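Local atomic coordinates of separin (Saccharomyces cerevisiae, PDB entry 5U1T), a protein that cleaves the MCD1/SCC1 subunit of cohesin as a caspase-like cysteine protease, releasing sister chromatids for segregation at the onset of anaphase. Residues 1014-1019 and 1054-1059; 956-961 and 1318-1323; 1024-1029 and 1040-1045. All coordinates share one frame; numbering follows the deposited sequence.

Contact 1. Residues 1014-1019 and 1054-1059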
# COMPACT_ATOMS: atom_id res chain seq x y z
N ALA A 1014 10.52 8.61 -54.77
CA ALA A 1014 10.06 9.01 -53.45
C ALA A 1014 9.36 7.86 -52.74
O ALA A 1014 9.46 7.71 -51.52
CB ALA A 1014 9.14 10.21 -53.55
N ALA A 1015 8.63 7.05 -53.49
CA ALA A 1015 7.82 6.03 -52.85
C ALA A 1015 8.70 4.87 -52.43
O ALA A 1015 8.52 4.30 -51.35
CB ALA A 1015 6.71 5.59 -53.75
N ILE A 1016 9.68 4.54 -53.26
CA ILE A 1016 10.64 3.49 -52.92
C ILE A 1016 11.46 3.96 -51.71
O ILE A 1016 11.79 3.17 -50.82
CB ILE A 1016 11.55 3.15 -54.11
CG1 ILE A 1016 10.69 2.56 -55.23
CG2 ILE A 1016 12.66 2.17 -53.73
CD1 ILE A 1016 11.42 2.33 -56.51
N SER A 1017 11.75 5.25 -51.66
CA SER A 1017 12.50 5.78 -50.53
C SER A 1017 11.73 5.69 -49.21
O SER A 1017 12.25 5.18 -48.23
CB SER A 1017 12.90 7.22 -50.78
OG SER A 1017 13.81 7.65 -49.79
N LYS A 1018 10.48 6.16 -49.18
CA LYS A 1018 9.68 6.12 -47.97
C LYS A 1018 9.43 4.69 -47.50
O LYS A 1018 9.30 4.42 -46.30
CB LYS A 1018 8.35 6.85 -48.18
CG LYS A 1018 8.53 8.36 -48.25
CD LYS A 1018 7.34 9.10 -48.84
CE LYS A 1018 7.66 10.58 -49.05
NZ LYS A 1018 7.83 11.29 -47.76
N LEU A 1019 9.39 3.76 -48.45
CA LEU A 1019 9.16 2.38 -48.12
C LEU A 1019 10.41 1.72 -47.54
O LEU A 1019 10.31 0.97 -46.58
CB LEU A 1019 8.66 1.62 -49.35
CG LEU A 1019 7.18 1.83 -49.61
CD1 LEU A 1019 6.82 1.47 -51.03
CD2 LEU A 1019 6.38 1.00 -48.62
N SER A 1054 8.62 -5.05 -53.17
CA SER A 1054 9.08 -6.04 -54.14
C SER A 1054 8.27 -6.02 -55.42
O SER A 1054 8.76 -6.43 -56.46
CB SER A 1054 9.02 -7.41 -53.53
OG SER A 1054 7.72 -7.56 -53.01
N ASN A 1055 7.03 -5.56 -55.33
CA ASN A 1055 6.21 -5.40 -56.51
C ASN A 1055 6.49 -4.11 -57.29
O ASN A 1055 5.95 -3.90 -58.36
CB ASN A 1055 4.73 -5.45 -56.12
CG ASN A 1055 4.23 -6.85 -55.94
OD1 ASN A 1055 3.77 -7.48 -56.89
ND2 ASN A 1055 4.33 -7.37 -54.73
N ILE A 1056 7.39 -3.29 -56.74
CA ILE A 1056 7.61 -1.89 -57.16
C ILE A 1056 9.05 -1.66 -57.62
O ILE A 1056 9.33 -0.78 -58.44
CB ILE A 1056 7.20 -0.95 -55.99
CG1 ILE A 1056 5.70 -0.65 -56.05
CG2 ILE A 1056 8.06 0.31 -55.84
CD1 ILE A 1056 5.21 -0.35 -57.40
N THR A 1057 9.96 -2.48 -57.11
CA THR A 1057 11.39 -2.37 -57.41
C THR A 1057 12.02 -3.71 -57.08
O THR A 1057 11.33 -4.64 -56.68
CB THR A 1057 12.06 -1.21 -56.60
OG1 THR A 1057 13.47 -1.20 -56.82
CG2 THR A 1057 11.80 -1.36 -55.12
N SER A 1058 13.32 -3.84 -57.31
CA SER A 1058 14.04 -5.04 -56.92
C SER A 1058 14.90 -4.69 -55.71
O SER A 1058 15.58 -3.66 -55.68
CB SER A 1058 14.89 -5.54 -58.07
OG SER A 1058 14.11 -5.61 -59.25
N ILE A 1059 14.85 -5.54 -54.69
CA ILE A 1059 15.40 -5.12 -53.41
C ILE A 1059 16.65 -5.89 -52.97
O ILE A 1059 16.86 -7.05 -53.36
CB ILE A 1059 14.32 -5.20 -52.31
CG1 ILE A 1059 13.15 -6.10 -52.76
CG2 ILE A 1059 13.81 -3.80 -51.98
CD1 ILE A 1059 13.44 -7.61 -52.74
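I1016, on one flank of helix 1012-1028, carries this contact by presenting three of its carbons to I1056 and T1057 in the loop that follows helix 1036-1054. Helix and loop meet here through one branched side chain. With CG1 beside the backbone N (chi1 -64°) and the chain extended beyond it (chi2 173°), CG1 and CD1 reach I1056 and T1057, while CG2, anti to the backbone N, meets the T1057 methyl.

The tightly packed part gathers round I1016, with its CG1 3.5 Å from CG2 of I1056. CD1 of I1016 continues past that methyl and meets CB of T1057 at 3.6 Å. The other branch, CG2 of I1016, rests against CG2 of T1057 at 3.9 Å, and the two side chains meet at a slant. On T1057 the hydroxyl is anti to the backbone N (chi1 175°); this lays the methyl against CG1, CG2 and CD1 of I1016, while the hydroxyl stands near CD1 alone. No hydrogen bond joins the two segments; carbon-to-carbon packing carries the contact. From the start of the same helix, R1012 adds a weak hydrogen bond to O of I1056.

The looser side is that of I1016 and T1057, each partly exposed, whereas I1056 is buried. Burial thus falls from I1056 to T1057, and the loop becomes exposed at S1058.

Around the enclosed side, helix 950-955 closes in, with F951 and M955 against I1056 and F952 against A1015. L1019, one turn further along from A1015, packs on T1049, I1052 and L1053 of helix 1036-1054, while helix 927-946 borders A1015 and K1018 through L946, V942 and Q945.

Contact 2. Residues 956-961 and 1318-1323; sequences FESTLG and LLFHGE
F1320, in the last turn of helix 1303-1320, extends its ring to S958 and L960; the apolar pair is L960 and F1320, with the CB of S958 alongside. CD2 of L960 lies 3.7 Å from CE2 of F1320, approaching the ring obliquely. At the far end of the ring, CB of S958 sits at the edge, near the ring plane and 4.0 Å from CZ of F1320. The ring reaches across a CA separation of 9.9 Å between L960 and F1320. M955 of helix 950-955 touches both L960 and F1320.

Backbone bonds fix both sides of the contact. On one side, L960 pairs through its backbone with R1162 and belongs to the short strand 960-962, which runs antiparallel to strand 1157-1163 in a mixed sheet. On the other, the helix ends in a Schellman motif: N of E1323 bonds to O of L1318 at 2.7 Å, N of G1322 bonds to O of L1319 at 3.0 Å, and G1322 is the C-prime residue with positive phi (104°), a backbone setting suited to glycine.

Among the polar interactions, the hydroxyl of S958 stays close to the ring, with OG of S958 also 4.0 Å from CZ of F1320, yet is hydrogen-bonded to D1316, one turn back on the phenylalanine's own helix. Beyond the helix end E1323 forms a salt bridge with R1273.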
# COMPACT_ATOMS: atom_id res chain seq x y z
N PHE A 956 -3.19 -1.35 -53.70
CA PHE A 956 -3.61 -1.81 -52.36
C PHE A 956 -4.94 -2.56 -52.43
O PHE A 956 -5.32 -3.22 -51.47
CB PHE A 956 -3.74 -0.65 -51.36
CG PHE A 956 -2.47 0.13 -51.17
CD1 PHE A 956 -1.23 -0.45 -51.39
CD2 PHE A 956 -2.51 1.46 -50.80
CE1 PHE A 956 -0.05 0.27 -51.23
CE2 PHE A 956 -1.33 2.19 -50.65
CZ PHE A 956 -0.10 1.60 -50.86
N GLU A 957 -5.62 -2.46 -53.56
CA GLU A 957 -6.86 -3.17 -53.79
C GLU A 957 -6.66 -4.36 -54.73
O GLU A 957 -7.59 -4.80 -55.42
CB GLU A 957 -7.89 -2.22 -54.39
CG GLU A 957 -8.39 -1.17 -53.41
CD GLU A 957 -9.08 -0.03 -54.11
OE1 GLU A 957 -9.47 -0.23 -55.30
OE2 GLU A 957 -9.21 1.07 -53.49
N SER A 958 -5.43 -4.86 -54.78
CA SER A 958 -5.09 -5.93 -55.69
C SER A 958 -4.44 -7.04 -54.92
O SER A 958 -3.74 -6.78 -53.93
CB SER A 958 -4.14 -5.45 -56.78
OG SER A 958 -4.85 -4.90 -57.86
N THR A 959 -4.74 -8.25 -55.35
CA THR A 959 -4.00 -9.42 -54.98
C THR A 959 -2.55 -9.19 -55.25
O THR A 959 -2.16 -8.90 -56.35
CB THR A 959 -4.45 -10.63 -55.77
OG1 THR A 959 -5.74 -11.03 -55.33
CG2 THR A 959 -3.52 -11.75 -55.54
N LEU A 960 -1.75 -9.29 -54.22
CA LEU A 960 -0.34 -9.02 -54.32
C LEU A 960 0.44 -10.23 -53.92
O LEU A 960 -0.00 -11.01 -53.11
CB LEU A 960 0.05 -7.88 -53.42
CG LEU A 960 -0.31 -6.48 -53.85
CD1 LEU A 960 0.15 -5.54 -52.77
CD2 LEU A 960 0.40 -6.17 -55.14
N GLY A 961 1.63 -10.37 -54.44
CA GLY A 961 2.43 -11.52 -54.11
C GLY A 961 3.91 -11.26 -54.05
O GLY A 961 4.38 -10.22 -54.39
N LEU A 1318 3.09 -7.10 -63.83
CA LEU A 1318 3.78 -6.30 -64.81
C LEU A 1318 3.51 -4.82 -64.62
O LEU A 1318 4.41 -4.00 -64.78
CB LEU A 1318 3.39 -6.73 -66.22
CG LEU A 1318 3.54 -8.23 -66.44
CD1 LEU A 1318 2.98 -8.62 -67.80
CD2 LEU A 1318 5.00 -8.63 -66.31
N LEU A 1319 2.28 -4.47 -64.27
CA LEU A 1319 1.91 -3.07 -64.07
C LEU A 1319 2.69 -2.38 -62.94
O LEU A 1319 3.20 -1.26 -63.14
CB LEU A 1319 0.40 -2.94 -63.79
CG LEU A 1319 -0.08 -1.55 -63.39
CD1 LEU A 1319 0.37 -0.54 -64.42
CD2 LEU A 1319 -1.60 -1.49 -63.21
N PHE A 1320 2.79 -3.02 -61.78
CA PHE A 1320 3.39 -2.36 -60.61
C PHE A 1320 4.88 -2.25 -60.82
O PHE A 1320 5.50 -1.31 -60.33
CB PHE A 1320 3.06 -3.12 -59.32
CG PHE A 1320 1.59 -3.30 -59.09
CD1 PHE A 1320 0.70 -2.28 -59.41
CD2 PHE A 1320 1.09 -4.49 -58.59
CE1 PHE A 1320 -0.66 -2.44 -59.23
CE2 PHE A 1320 -0.27 -4.66 -58.40
CZ PHE A 1320 -1.14 -3.63 -58.73
N HIS A 1321 5.44 -3.17 -61.59
CA HIS A 1321 6.85 -3.08 -61.94
C HIS A 1321 7.13 -2.16 -63.15
O HIS A 1321 8.25 -2.13 -63.63
CB HIS A 1321 7.41 -4.46 -62.21
CG HIS A 1321 7.86 -5.19 -60.99
ND1 HIS A 1321 7.09 -6.16 -60.38
CD2 HIS A 1321 8.99 -5.08 -60.26
CE1 HIS A 1321 7.73 -6.62 -59.33
NE2 HIS A 1321 8.89 -5.99 -59.24
N GLY A 1322 6.12 -1.43 -63.62
CA GLY A 1322 6.32 -0.45 -64.68
C GLY A 1322 5.89 -0.78 -66.12
O GLY A 1322 6.14 0.00 -67.04
N GLU A 1323 5.25 -1.93 -66.33
CA GLU A 1323 4.78 -2.26 -67.68
C GLU A 1323 3.29 -2.00 -67.80
O GLU A 1323 2.47 -2.79 -67.34
CB GLU A 1323 5.08 -3.72 -68.03
CG GLU A 1323 4.96 -3.99 -69.50
CD GLU A 1323 5.03 -5.48 -69.80
OE1 GLU A 1323 4.03 -6.01 -70.33
OE2 GLU A 1323 6.08 -6.10 -69.49

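Contact 3. Residues 1024-1029 and 1040-1045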
# COMPACT_ATOMS: atom_id res chain seq x y z
N GLU A 1024 13.35 -0.23 -42.71
CA GLU A 1024 14.48 -0.14 -41.78
C GLU A 1024 14.09 0.32 -40.38
O GLU A 1024 14.70 -0.08 -39.39
CB GLU A 1024 15.54 0.78 -42.37
CG GLU A 1024 16.21 0.15 -43.56
CD GLU A 1024 16.81 1.17 -44.51
OE1 GLU A 1024 16.70 2.38 -44.21
OE2 GLU A 1024 17.39 0.76 -45.56
N LEU A 1025 13.08 1.18 -40.30
CA LEU A 1025 12.56 1.59 -39.01
C LEU A 1025 11.92 0.40 -38.31
O LEU A 1025 12.02 0.26 -37.09
CB LEU A 1025 11.55 2.73 -39.17
CG LEU A 1025 10.94 3.22 -37.86
CD1 LEU A 1025 12.02 3.71 -36.91
CD2 LEU A 1025 9.91 4.30 -38.13
N LEU A 1026 11.27 -0.47 -39.09
CA LEU A 1026 10.65 -1.66 -38.53
C LEU A 1026 11.73 -2.62 -38.07
O LEU A 1026 11.55 -3.38 -37.12
CB LEU A 1026 9.72 -2.35 -39.55
CG LEU A 1026 8.33 -1.75 -39.75
CD1 LEU A 1026 7.71 -2.29 -41.02
CD2 LEU A 1026 7.45 -2.06 -38.56
N GLU A 1027 12.88 -2.57 -38.74
CA GLU A 1027 13.95 -3.50 -38.44
C GLU A 1027 14.74 -3.04 -37.23
O GLU A 1027 15.42 -3.83 -36.58
CB GLU A 1027 14.86 -3.67 -39.65
CG GLU A 1027 14.31 -4.60 -40.71
CD GLU A 1027 14.86 -4.31 -42.10
OE1 GLU A 1027 14.63 -5.14 -43.02
OE2 GLU A 1027 15.51 -3.25 -42.27
N SER A 1028 14.63 -1.76 -36.92
CA SER A 1028 15.44 -1.22 -35.83
C SER A 1028 14.90 -1.62 -34.47
O SER A 1028 15.68 -1.74 -33.52
CB SER A 1028 15.54 0.31 -35.92
OG SER A 1028 14.30 0.93 -35.63
N LEU A 1029 13.59 -1.85 -34.34
CA LEU A 1029 13.04 -1.96 -33.01
C LEU A 1029 13.25 -3.32 -32.34
O LEU A 1029 13.26 -4.36 -32.98
CB LEU A 1029 11.56 -1.56 -33.00
CG LEU A 1029 10.59 -1.92 -34.09
CD1 LEU A 1029 10.30 -3.38 -34.01
CD2 LEU A 1029 9.33 -1.12 -33.84
N SER A 1040 2.43 -8.80 -33.42
CA SER A 1040 1.60 -9.26 -34.50
C SER A 1040 1.47 -8.20 -35.59
O SER A 1040 1.70 -8.46 -36.79
CB SER A 1040 0.25 -9.66 -33.93
OG SER A 1040 -0.75 -9.75 -34.92
N LYS A 1041 1.11 -6.99 -35.17
CA LYS A 1041 0.95 -5.85 -36.06
C LYS A 1041 2.26 -5.40 -36.70
O LYS A 1041 2.29 -5.00 -37.85
CB LYS A 1041 0.32 -4.69 -35.30
CG LYS A 1041 -1.07 -5.00 -34.80
CD LYS A 1041 -1.82 -3.75 -34.43
CE LYS A 1041 -0.93 -2.79 -33.65
NZ LYS A 1041 -1.41 -1.36 -33.77
N ILE A 1042 3.34 -5.49 -35.96
CA ILE A 1042 4.63 -5.13 -36.50
C ILE A 1042 5.05 -6.15 -37.54
O ILE A 1042 5.72 -5.82 -38.49
CB ILE A 1042 5.67 -5.04 -35.39
CG1 ILE A 1042 5.42 -3.81 -34.56
CG2 ILE A 1042 7.07 -4.92 -35.96
CD1 ILE A 1042 5.46 -2.55 -35.36
N SER A 1043 4.65 -7.38 -37.36
CA SER A 1043 4.99 -8.41 -38.30
C SER A 1043 4.24 -8.22 -39.58
O SER A 1043 4.79 -8.35 -40.64
CB SER A 1043 4.69 -9.77 -37.72
OG SER A 1043 3.34 -10.11 -37.89
N SER A 1044 2.97 -7.89 -39.48
CA SER A 1044 2.16 -7.72 -40.66
C SER A 1044 2.51 -6.47 -41.42
O SER A 1044 2.40 -6.40 -42.62
CB SER A 1044 0.69 -7.75 -40.30
OG SER A 1044 0.45 -7.00 -39.15
N LEU A 1045 2.89 -5.47 -40.69
CA LEU A 1045 3.35 -4.20 -41.25
C LEU A 1045 4.67 -4.42 -41.97
O LEU A 1045 5.01 -3.74 -42.92
CB LEU A 1045 3.52 -3.17 -40.14
CG LEU A 1045 3.12 -1.71 -40.26
CD1 LEU A 1045 1.64 -1.58 -40.61
CD2 LEU A 1045 3.42 -1.00 -38.96
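Chi1 of -79° and chi2 of 164° carry the two methyls of L1026 out toward I1042 and L1045, and I1042 answers with CG1 beside its backbone N (chi1 -72°) and CG2 anti to it. CD2 of L1026 consequently meets both branches of the isoleucine, at 3.8 Å from CD1 of I1042 and 3.9 Å from CG2 of I1042, as the two side chains slide past each other in opposite directions. The same CD2 is 4.2 Å from CD2 of L1045, while CD1 of L1026 rests on the backbone, 3.6 Å from O of L1045, an oxygen that is hydrogen-bonded to T1049.

These residues illustrate a helical hairpin: helices 1012-1028 and 1036-1054 follow each other in the chain, run in roughly opposite directions, and pack through L1026, I1042 and L1045, all buried. Just past the first helix, L1029 adds a tip-to-tip touch, CD1 of L1029 to CG2 of I1042 at 4.1 Å.

Serine hydroxyls turn back onto their own helices. OG of S1028 bonds to O of L1025 at 2.8 Å, and O of S1040 accepts both N of S1044 and OG of S1043, from the same face of its plane. Helix 927-946 flanks the pair, with I932 against L1029 and H936 against K1041.

In the fold
Contacts 1 and 3 draw on the same helix, 1012-1028, and on the chain of helix 1036-1054 or the loop just after it; their centres are about 16 Å apart. Contact 3 is a buried aliphatic interface inside the hairpin, while contact 1, near its other end, is only partly buried. Contact 2 is buried too, but brings a strand and an aromatic ring together across 356 intervening residues, and both other contacts are nested within the loop it closes. Contacts 1 and 2 touch directly: ND2 of N1055 makes a probable hydrogen bond of 2.9 Å to O of G961, a polar link between contacts whose own cross-segment chemistry is apolar.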